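Local coordinates for protein galectin (Danio rerio, PDB 6E20) that binds galactoside-containing glycans and, as a galectin of innate immunity, probably interacts with the envelope glycoprotein of infectious hematopoietic necrosis virus, at residues T18-K24 / V126-E132; H36-A42 / F108-S114; F11-T16 / I89-N93. All coordinates share one frame. Residues are numbered along the deposited sequence.

Contact 1 of 3, residues T18-K24 / V126-E132; sequences TITGVPK and VRIQGVE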
loop_
_atom_site.group_PDB
_atom_site.type_symbol
_atom_site.label_atom_id
_atom_site.label_comp_id
_atom_site.label_asym_id
_atom_site.label_seq_id
_atom_site.Cartn_x
_atom_site.Cartn_y
_atom_site.Cartn_z
ATOM N N THR B 18 -6.067 -7.314 2.634
ATOM C CA THR B 18 -5.021 -8.287 3.035
ATOM C C THR B 18 -3.777 -7.490 3.416
ATOM O O THR B 18 -3.325 -6.701 2.591
ATOM C CB THR B 18 -4.789 -9.347 1.955
ATOM O OG1 THR B 18 -6.052 -9.985 1.714
ATOM C CG2 THR B 18 -3.788 -10.399 2.372
ATOM N N ILE B 19 -3.329 -7.626 4.663
ATOM C CA ILE B 19 -2.124 -6.922 5.198
ATOM C C ILE B 19 -1.084 -7.990 5.473
ATOM O O ILE B 19 -1.414 -8.944 6.217
ATOM C CB ILE B 19 -2.441 -6.102 6.466
ATOM C CG1 ILE B 19 -3.481 -5.010 6.180
ATOM C CG2 ILE B 19 -1.159 -5.508 7.056
ATOM C CD1 ILE B 19 -4.175 -4.476 7.407
ATOM N N THR B 20 0.082 -7.851 4.847
ATOM C CA THR B 20 1.270 -8.707 5.083
ATOM C C THR B 20 2.323 -7.863 5.793
ATOM O O THR B 20 2.647 -6.770 5.311
ATOM C CB THR B 20 1.842 -9.287 3.788
ATOM O OG1 THR B 20 0.705 -9.662 3.014
ATOM C CG2 THR B 20 2.742 -10.475 4.034
ATOM N N GLY B 21 2.826 -8.381 6.896
ATOM C CA GLY B 21 3.755 -7.661 7.767
ATOM C C GLY B 21 4.549 -8.604 8.627
ATOM O O GLY B 21 4.251 -9.811 8.649
ATOM N N VAL B 22 5.551 -8.043 9.293
ATOM C CA VAL B 22 6.402 -8.739 10.296
ATOM C C VAL B 22 6.572 -7.782 11.460
ATOM O O VAL B 22 7.056 -6.662 11.253
ATOM C CB VAL B 22 7.766 -9.103 9.698
ATOM C CG1 VAL B 22 8.592 -9.935 10.664
ATOM C CG2 VAL B 22 7.636 -9.780 8.344
ATOM N N PRO B 23 6.172 -8.167 12.692
ATOM C CA PRO B 23 6.437 -7.324 13.844
ATOM C C PRO B 23 7.965 -7.207 13.933
ATOM O O PRO B 23 8.623 -8.179 13.657
ATOM C CB PRO B 23 5.806 -8.056 15.035
ATOM C CG PRO B 23 4.926 -9.128 14.422
ATOM C CD PRO B 23 5.506 -9.425 13.058
ATOM N N LYS B 24 8.470 -6.028 14.274
ATOM C CA LYS B 24 9.920 -5.823 14.533
ATOM C C LYS B 24 10.373 -6.820 15.593
ATOM O O LYS B 24 9.591 -7.219 16.455
ATOM C CB LYS B 24 10.239 -4.407 15.008
ATOM C CG LYS B 24 9.764 -3.282 14.110
ATOM C CD LYS B 24 10.529 -3.134 12.842
ATOM C CE LYS B 24 10.071 -1.960 11.998
ATOM N NZ LYS B 24 10.516 -0.662 12.555
ATOM N N VAL B 126 6.335 -2.495 13.623
ATOM C CA VAL B 126 5.947 -3.469 12.560
ATOM C C VAL B 126 6.455 -2.966 11.217
ATOM O O VAL B 126 6.456 -1.760 11.014
ATOM C CB VAL B 126 4.427 -3.674 12.536
ATOM C CG1 VAL B 126 3.689 -2.415 12.128
ATOM C CG2 VAL B 126 4.017 -4.855 11.676
ATOM N N ARG B 127 6.846 -3.875 10.327
ATOM C CA ARG B 127 7.150 -3.536 8.914
ATOM C C ARG B 127 5.996 -4.060 8.063
ATOM O O ARG B 127 5.592 -5.233 8.231
ATOM C CB ARG B 127 8.539 -4.012 8.474
ATOM C CG ARG B 127 8.895 -5.461 8.775
ATOM C CD ARG B 127 10.382 -5.683 8.505
ATOM N NE ARG B 127 10.916 -6.967 8.954
ATOM C CZ ARG B 127 11.060 -7.340 10.232
ATOM N NH1 ARG B 127 10.687 -6.543 11.217
ATOM N NH2 ARG B 127 11.563 -8.527 10.528
ATOM N N ILE B 128 5.461 -3.190 7.217
ATOM C CA ILE B 128 4.347 -3.542 6.299
ATOM C C ILE B 128 4.945 -3.875 4.937
ATOM O O ILE B 128 5.563 -2.995 4.316
ATOM C CB ILE B 128 3.307 -2.407 6.251
ATOM C CG1 ILE B 128 2.761 -2.097 7.647
ATOM C CG2 ILE B 128 2.209 -2.767 5.262
ATOM C CD1 ILE B 128 2.074 -3.274 8.317
ATOM N N GLN B 129 4.762 -5.117 4.507
ATOM C CA GLN B 129 5.318 -5.671 3.257
ATOM C C GLN B 129 4.229 -5.743 2.185
ATOM O O GLN B 129 4.615 -5.858 1.009
ATOM C CB GLN B 129 5.878 -7.070 3.506
ATOM C CG GLN B 129 6.923 -7.113 4.615
ATOM C CD GLN B 129 7.490 -8.505 4.785
ATOM O OE1 GLN B 129 6.766 -9.511 4.799
ATOM N NE2 GLN B 129 8.806 -8.571 4.924
ATOM N N GLY B 130 2.940 -5.763 2.565
ATOM C CA GLY B 130 1.849 -5.906 1.584
ATOM C C GLY B 130 0.551 -5.293 2.051
ATOM O O GLY B 130 0.162 -5.517 3.208
ATOM N N VAL B 131 -0.064 -4.504 1.175
ATOM C CA VAL B 131 -1.462 -4.020 1.302
ATOM C C VAL B 131 -2.153 -4.334 -0.020
ATOM O O VAL B 131 -1.703 -3.805 -1.068
ATOM C CB VAL B 131 -1.553 -2.528 1.652
ATOM C CG1 VAL B 131 -2.991 -2.118 1.961
ATOM C CG2 VAL B 131 -0.658 -2.209 2.831
ATOM N N GLU B 132 -3.153 -5.207 0.049
ATOM C CA GLU B 132 -3.978 -5.638 -1.104
ATOM C C GLU B 132 -5.447 -5.410 -0.758
ATOM O O GLU B 132 -5.867 -5.821 0.344
ATOM C CB GLU B 132 -3.757 -7.115 -1.415
ATOM C CG GLU B 132 -2.327 -7.441 -1.787
ATOM C CD GLU B 132 -2.007 -8.926 -1.779
ATOM O OE1 GLU B 132 -1.856 -9.483 -0.679
ATOM O OE2 GLU B 132 -1.919 -9.519 -2.868
HETATM O O HOH W 1 -0.954 -8.038 1.596
#
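Two neighbouring antiparallel strands of the five-stranded sheet of the galectin beta-sandwich meet here, with a classic beta bulge midway. Residues 18-23 and 126-132 run at 161° to each other, their axes approaching to 4.4 Å. Arg127 and Val22, which bury the most surface, form a hydrogen-bonded pair: Val22 N donates to Arg127 O (3.0 Å) and Arg127 N to Val22 O (2.9 Å). Their side chains lie on the same sheet face, and the guanidinium folds back so that Val22 CG1 sits over one of its faces, 3.3 Å from Arg127 NH2, while Arg127 NH1 comes 3.5 Å from Lys24 CA. The charge itself is met by a salt bridge from Arg127 to Asp82. Thr20 is the pivot of the bulge: its carbonyl O accepts from both Gln129 N (2.8 Å) and Gly130 N (2.9 Å), so one extra residue is taken up on the 126-132 side and the register shifts by one. Thr20 N returns a bond to Gly130 O (2.9 Å). On the reverse face Ile19, Val126, Ile128 and Val131 turn inward, Ile19 CG2 reaching Ile128 CD1 at 4.1 Å, and pack against Phe30 and Phe122 of the opposing sheet. Gly130, Val131 and Glu132 also pair antiparallel with a strand of the second subunit, continuing the sheet across the dimer. Beside Thr18 and Thr20 a water lies 2.7 Å from Thr20 OG1 and donates to Glu132 OE1 at 2.8 Å.

Contact 2 of 3, residues H36-A42 / F108-S114; sequences HSPEDIA and FPNRQGS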
loop_
_atom_site.group_PDB
_atom_site.type_symbol
_atom_site.label_atom_id
_atom_site.label_comp_id
_atom_site.label_asym_id
_atom_site.label_seq_id
_atom_site.Cartn_x
_atom_site.Cartn_y
_atom_site.Cartn_z
ATOM N N HIS B 36 -10.918 7.881 8.151
ATOM C CA HIS B 36 -10.990 9.046 7.238
ATOM C C HIS B 36 -9.739 9.918 7.378
ATOM O O HIS B 36 -9.386 10.569 6.420
ATOM C CB HIS B 36 -12.289 9.829 7.498
ATOM C CG HIS B 36 -13.520 9.053 7.171
ATOM N ND1 HIS B 36 -13.733 8.491 5.927
ATOM C CD2 HIS B 36 -14.606 8.740 7.912
ATOM C CE1 HIS B 36 -14.900 7.871 5.915
ATOM N NE2 HIS B 36 -15.441 7.995 7.126
ATOM N N SER B 37 -9.095 9.950 8.541
ATOM C CA SER B 37 -8.025 10.929 8.863
ATOM C C SER B 37 -7.391 10.544 10.189
ATOM O O SER B 37 -7.951 9.734 10.912
ATOM C CB SER B 37 -8.597 12.322 8.970
ATOM O OG SER B 37 -9.194 12.492 10.249
ATOM N N PRO B 38 -6.261 11.164 10.589
ATOM C CA PRO B 38 -5.660 10.892 11.899
ATOM C C PRO B 38 -6.625 11.147 13.079
ATOM O O PRO B 38 -6.472 10.513 14.116
ATOM C CB PRO B 38 -4.429 11.814 11.910
ATOM C CG PRO B 38 -4.120 12.078 10.444
ATOM C CD PRO B 38 -5.479 12.117 9.786
ATOM N N GLU B 39 -7.641 11.990 12.886
ATOM C CA GLU B 39 -8.611 12.399 13.931
ATOM C C GLU B 39 -9.918 11.616 13.798
ATOM O O GLU B 39 -10.804 11.867 14.615
ATOM C CB GLU B 39 -8.919 13.894 13.842
ATOM C CG GLU B 39 -7.831 14.770 14.448
ATOM C CD GLU B 39 -6.658 15.068 13.535
ATOM O OE1 GLU B 39 -6.883 15.142 12.297
ATOM O OE2 GLU B 39 -5.519 15.218 14.057
ATOM N N ASP B 40 -10.041 10.700 12.837
ATOM C CA ASP B 40 -11.303 9.953 12.620
ATOM C C ASP B 40 -10.935 8.537 12.180
ATOM O O ASP B 40 -10.797 8.315 10.985
ATOM C CB ASP B 40 -12.228 10.708 11.653
ATOM C CG ASP B 40 -13.649 10.168 11.553
ATOM O OD1 ASP B 40 -13.965 9.216 12.281
ATOM O OD2 ASP B 40 -14.441 10.708 10.735
ATOM N N ILE B 41 -10.780 7.627 13.135
ATOM C CA ILE B 41 -10.362 6.217 12.894
ATOM C C ILE B 41 -11.534 5.316 13.270
ATOM O O ILE B 41 -11.863 5.273 14.443
ATOM C CB ILE B 41 -9.099 5.853 13.700
ATOM C CG1 ILE B 41 -7.956 6.824 13.441
ATOM C CG2 ILE B 41 -8.675 4.407 13.430
ATOM C CD1 ILE B 41 -7.552 6.895 11.997
ATOM N N ALA B 42 -12.066 4.574 12.304
ATOM C CA ALA B 42 -13.213 3.651 12.442
ATOM C C ALA B 42 -12.790 2.340 13.108
ATOM O O ALA B 42 -13.584 1.781 13.899
ATOM C CB ALA B 42 -13.792 3.390 11.077
ATOM N N PHE B 108 -15.592 -6.461 15.174
ATOM C CA PHE B 108 -15.552 -5.115 15.799
ATOM C C PHE B 108 -16.569 -4.235 15.083
ATOM O O PHE B 108 -16.552 -4.172 13.859
ATOM C CB PHE B 108 -14.140 -4.522 15.756
ATOM C CG PHE B 108 -14.076 -3.159 16.406
ATOM C CD1 PHE B 108 -13.905 -3.034 17.771
ATOM C CD2 PHE B 108 -14.280 -2.012 15.664
ATOM C CE1 PHE B 108 -13.918 -1.783 18.372
ATOM C CE2 PHE B 108 -14.269 -0.763 16.269
ATOM C CZ PHE B 108 -14.095 -0.649 17.616
ATOM N N PRO B 109 -17.496 -3.562 15.796
ATOM C CA PRO B 109 -18.490 -2.742 15.126
ATOM C C PRO B 109 -17.876 -1.579 14.345
ATOM O O PRO B 109 -16.947 -0.908 14.804
ATOM C CB PRO B 109 -19.391 -2.251 16.265
ATOM C CG PRO B 109 -18.476 -2.256 17.457
ATOM C CD PRO B 109 -17.637 -3.504 17.256
ATOM N N ASN B 110 -18.463 -1.343 13.178
ATOM C CA ASN B 110 -18.234 -0.137 12.355
ATOM C C ASN B 110 -19.082 1.010 12.905
ATOM O O ASN B 110 -20.054 1.407 12.218
ATOM C CB ASN B 110 -18.515 -0.438 10.885
ATOM C CG ASN B 110 -18.129 0.686 9.953
ATOM O OD1 ASN B 110 -18.556 0.681 8.799
ATOM N ND2 ASN B 110 -17.367 1.659 10.432
ATOM N N ARG B 111 -18.678 1.570 14.047
ATOM C CA ARG B 111 -19.411 2.662 14.756
ATOM C C ARG B 111 -19.455 3.922 13.888
ATOM O O ARG B 111 -20.502 4.600 13.915
ATOM C CB ARG B 111 -18.775 3.016 16.097
ATOM C CG ARG B 111 -18.679 1.835 17.049
ATOM C CD ARG B 111 -17.591 2.090 18.062
ATOM N NE ARG B 111 -17.581 1.129 19.147
ATOM C CZ ARG B 111 -16.561 0.928 19.973
ATOM N NH1 ARG B 111 -15.433 1.597 19.822
ATOM N NH2 ARG B 111 -16.659 0.022 20.928
ATOM N N GLN B 112 -18.383 4.225 13.148
ATOM C CA GLN B 112 -18.336 5.419 12.258
ATOM C C GLN B 112 -19.406 5.270 11.169
ATOM O O GLN B 112 -19.901 6.280 10.725
ATOM C CB GLN B 112 -16.919 5.663 11.731
ATOM C CG GLN B 112 -16.774 6.841 10.754
ATOM C CD GLN B 112 -16.911 8.222 11.360
ATOM O OE1 GLN B 112 -16.937 9.239 10.660
ATOM N NE2 GLN B 112 -16.971 8.278 12.676
ATOM N N GLY B 113 -19.726 4.055 10.739
ATOM C CA GLY B 113 -20.886 3.774 9.870
ATOM C C GLY B 113 -20.609 3.947 8.385
ATOM O O GLY B 113 -21.511 3.587 7.594
ATOM N N SER B 114 -19.442 4.469 7.980
ATOM C CA SER B 114 -19.182 4.778 6.548
ATOM C C SER B 114 -19.005 3.463 5.781
ATOM O O SER B 114 -18.711 2.426 6.420
ATOM C CB SER B 114 -18.034 5.724 6.341
ATOM O OG SER B 114 -18.086 6.798 7.267
HETATM O O HOH W 2 -15.973 2.911 14.342
#
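Gln112 lays its aliphatic part against Ala42, CB to CB at 3.9 Å, and this small apolar touch is the middle of a contact between two turns. A water also joins the two backbones, donating to Ala42 O (2.7 Å) and accepting from Gln112 N (3.0 Å). The Phe108 ring closes one end, presenting its edge to the same carbonyl: Phe108 CE2 lies 3.5 Å from Ala42 O. At the other end His36 NE2 and Ser114 OG form a hydrogen bond of 2.9 Å, in the plane of the imidazole. Both segments turn sharply around these groups. Ser37 to Asp40 is a type I turn, and Asp40 O accepts from His36 N (2.9 Å) and, weakly, from Ser37 N (3.4 Å), giving a classic beta bulge; Ser37 OG, accepting from Glu39 N (3.1 Å), adds an ST turn. Opposite, an inverse gamma turn centred on Asn110 runs into a type I turn from Asn110 to Gly113, which ends with Gly113 at a positive phi of 86° that most other residues adopt less readily. Nearby, Arg111 bonds to Asn61, a residue of the glycan pocket, and to Ser62, while the Phe108 side chain lies about 8 Å from the bound galactose. Tyr117 packs on Ala42 and Gln112. Strand 105-109 is an outermost strand of the five-stranded sheet and strand 40-47 belongs to the other sheet, so these turns join the two sheets at one margin of the galectin jelly-roll sandwich.

Contact 3 of 3, residues F11-T16 / I89-N93; sequences FKVGQT and ITFTN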
loop_
_atom_site.group_PDB
_atom_site.type_symbol
_atom_site.label_atom_id
_atom_site.label_comp_id
_atom_site.label_asym_id
_atom_site.label_seq_id
_atom_site.Cartn_x
_atom_site.Cartn_y
_atom_site.Cartn_z
ATOM N N PHE B 11 -10.970 1.558 0.470
ATOM C CA PHE B 11 -11.445 0.284 1.063
ATOM C C PHE B 11 -12.950 0.416 1.307
ATOM O O PHE B 11 -13.365 1.200 2.195
ATOM C CB PHE B 11 -10.677 0.014 2.357
ATOM C CG PHE B 11 -11.012 -1.268 3.071
ATOM C CD1 PHE B 11 -11.320 -2.426 2.374
ATOM C CD2 PHE B 11 -10.957 -1.317 4.461
ATOM C CE1 PHE B 11 -11.599 -3.604 3.052
ATOM C CE2 PHE B 11 -11.238 -2.490 5.139
ATOM C CZ PHE B 11 -11.544 -3.633 4.428
ATOM N N LYS B 12 -13.730 -0.312 0.513
ATOM C CA LYS B 12 -15.210 -0.186 0.473
ATOM C C LYS B 12 -15.852 -1.440 1.064
ATOM O O LYS B 12 -15.222 -2.516 1.062
ATOM C CB LYS B 12 -15.689 0.023 -0.964
ATOM C CG LYS B 12 -14.958 1.108 -1.755
ATOM C CD LYS B 12 -15.325 1.165 -3.240
ATOM C CE LYS B 12 -16.820 1.093 -3.508
ATOM N NZ LYS B 12 -17.135 1.000 -4.958
ATOM N N VAL B 13 -17.104 -1.301 1.502
ATOM C CA VAL B 13 -17.967 -2.436 1.932
ATOM C C VAL B 13 -17.960 -3.495 0.830
ATOM O O VAL B 13 -18.290 -3.126 -0.307
ATOM C CB VAL B 13 -19.383 -1.928 2.265
ATOM C CG1 VAL B 13 -20.458 -2.996 2.080
ATOM C CG2 VAL B 13 -19.389 -1.364 3.673
ATOM N N GLY B 14 -17.505 -4.711 1.142
ATOM C CA GLY B 14 -17.552 -5.884 0.253
ATOM C C GLY B 14 -16.181 -6.354 -0.188
ATOM O O GLY B 14 -16.083 -7.457 -0.743
ATOM N N GLN B 15 -15.145 -5.544 -0.019
ATOM C CA GLN B 15 -13.777 -5.933 -0.444
ATOM C C GLN B 15 -13.074 -6.595 0.744
ATOM O O GLN B 15 -13.503 -6.384 1.880
ATOM C CB GLN B 15 -12.985 -4.710 -0.910
ATOM C CG GLN B 15 -13.710 -3.852 -1.936
ATOM C CD GLN B 15 -12.879 -2.669 -2.363
ATOM O OE1 GLN B 15 -12.664 -1.737 -1.600
ATOM N NE2 GLN B 15 -12.433 -2.688 -3.601
ATOM N N THR B 16 -12.036 -7.384 0.491
ATOM C CA THR B 16 -11.125 -7.851 1.563
ATOM C C THR B 16 -9.858 -7.005 1.479
ATOM O O THR B 16 -9.358 -6.759 0.358
ATOM C CB THR B 16 -10.834 -9.352 1.480
ATOM O OG1 THR B 16 -11.991 -9.995 0.942
ATOM C CG2 THR B 16 -10.509 -9.951 2.832
ATOM N N ILE B 89 -9.187 -8.264 6.423
ATOM C CA ILE B 89 -10.275 -7.426 6.999
ATOM C C ILE B 89 -11.341 -7.276 5.928
ATOM O O ILE B 89 -11.013 -6.782 4.830
ATOM C CB ILE B 89 -9.750 -6.067 7.501
ATOM C CG1 ILE B 89 -8.603 -6.283 8.489
ATOM C CG2 ILE B 89 -10.871 -5.210 8.102
ATOM C CD1 ILE B 89 -8.116 -5.029 9.133
ATOM N N THR B 90 -12.546 -7.736 6.256
ATOM C CA THR B 90 -13.791 -7.521 5.500
ATOM C C THR B 90 -14.657 -6.543 6.296
ATOM O O THR B 90 -14.677 -6.636 7.533
ATOM C CB THR B 90 -14.519 -8.861 5.346
ATOM O OG1 THR B 90 -13.592 -9.783 4.770
ATOM C CG2 THR B 90 -15.744 -8.741 4.480
ATOM N N PHE B 91 -15.420 -5.672 5.660
ATOM C CA PHE B 91 -16.443 -4.940 6.447
ATOM C C PHE B 91 -17.730 -4.706 5.683
ATOM O O PHE B 91 -17.788 -4.772 4.443
ATOM C CB PHE B 91 -15.918 -3.616 7.002
ATOM C CG PHE B 91 -15.861 -2.453 6.051
ATOM C CD1 PHE B 91 -14.951 -2.442 5.005
ATOM C CD2 PHE B 91 -16.617 -1.318 6.287
ATOM C CE1 PHE B 91 -14.846 -1.334 4.171
ATOM C CE2 PHE B 91 -16.504 -0.209 5.459
ATOM C CZ PHE B 91 -15.619 -0.219 4.402
ATOM N N THR B 92 -18.730 -4.414 6.502
ATOM C CA THR B 92 -20.129 -4.127 6.143
ATOM C C THR B 92 -20.429 -2.814 6.853
ATOM O O THR B 92 -19.596 -2.425 7.700
ATOM C CB THR B 92 -21.027 -5.292 6.589
ATOM O OG1 THR B 92 -20.880 -5.412 8.008
ATOM C CG2 THR B 92 -20.665 -6.614 5.945
ATOM N N ASN B 93 -21.578 -2.198 6.581
ATOM C CA ASN B 93 -22.052 -1.010 7.337
ATOM C C ASN B 93 -21.968 -1.322 8.836
ATOM O O ASN B 93 -21.723 -0.389 9.627
ATOM C CB ASN B 93 -23.496 -0.644 6.985
ATOM C CG ASN B 93 -23.677 -0.232 5.542
ATOM O OD1 ASN B 93 -24.156 0.868 5.269
ATOM N ND2 ASN B 93 -23.320 -1.100 4.610
#
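Phe91 forms the apolar centre, pushing the edge of its ring toward the face of Phe11 in an edge-to-face pair, with centroids 4.8 Å apart and planes at 55°. Phe11 CZ touches Phe91 CD1 at 3.7 Å, and Phe11 CE2 meets Ile89 CG2 at 4.0 Å; Ile34 backs both Phe11 and Ile89. Over a face of the Phe91 ring sits Val13, whose CG2 makes a CH-pi contact 4.0 Å from the ring centroid. Around this cluster the chain folds into a type II turn from Lys12 to Gln15, with Gly14 at a positive phi of 113°. The turn is held by Gln15 N to Lys12 O (3.2 Å) and by Lys12 N to Gln15 OE1 (2.8 Å). Toward the backbone, the joins between the segments are slight: Gly14 N makes a weak hydrogen bond to Phe91 O (3.3 Å), and Val13 CA and Thr16 CA lie 3.4 Å from Phe91 O and Ile89 O respectively in CA-H...O contacts. At the polar edge, Thr92 OG1 bonds to the backbone of Glu95, next to Glu94, a magnesium-binding residue whose ion is absent from this chain. The turn carries the chain from strand 9-12 of one sheet to strand 16-23 of the other, a beta arch with aromatic filling at the end of the galectin beta-sandwich.

How the contacts relate
From the N terminus the chain passes the first halves of contact 3 (11-16), contact 1 (18-24) and contact 2 (36-42) in turn. Residues 89-93 then close contact 3, 108-114 close contact 2, and 126-132 close contact 1 last. Contact 2 therefore lies wholly within the span of contact 1, whereas contact 3 crosses both. Contacts 2 and 3 touch, Ser114 O lying 3.6 Å from Phe91 CE2, and both connect the two sheets of the sandwich. Contact 1, its centre about 21 Å from that of contact 2 and on the opposite side of the chain's centre, instead joins neighbouring strands within the five-stranded sheet toward the dimer interface.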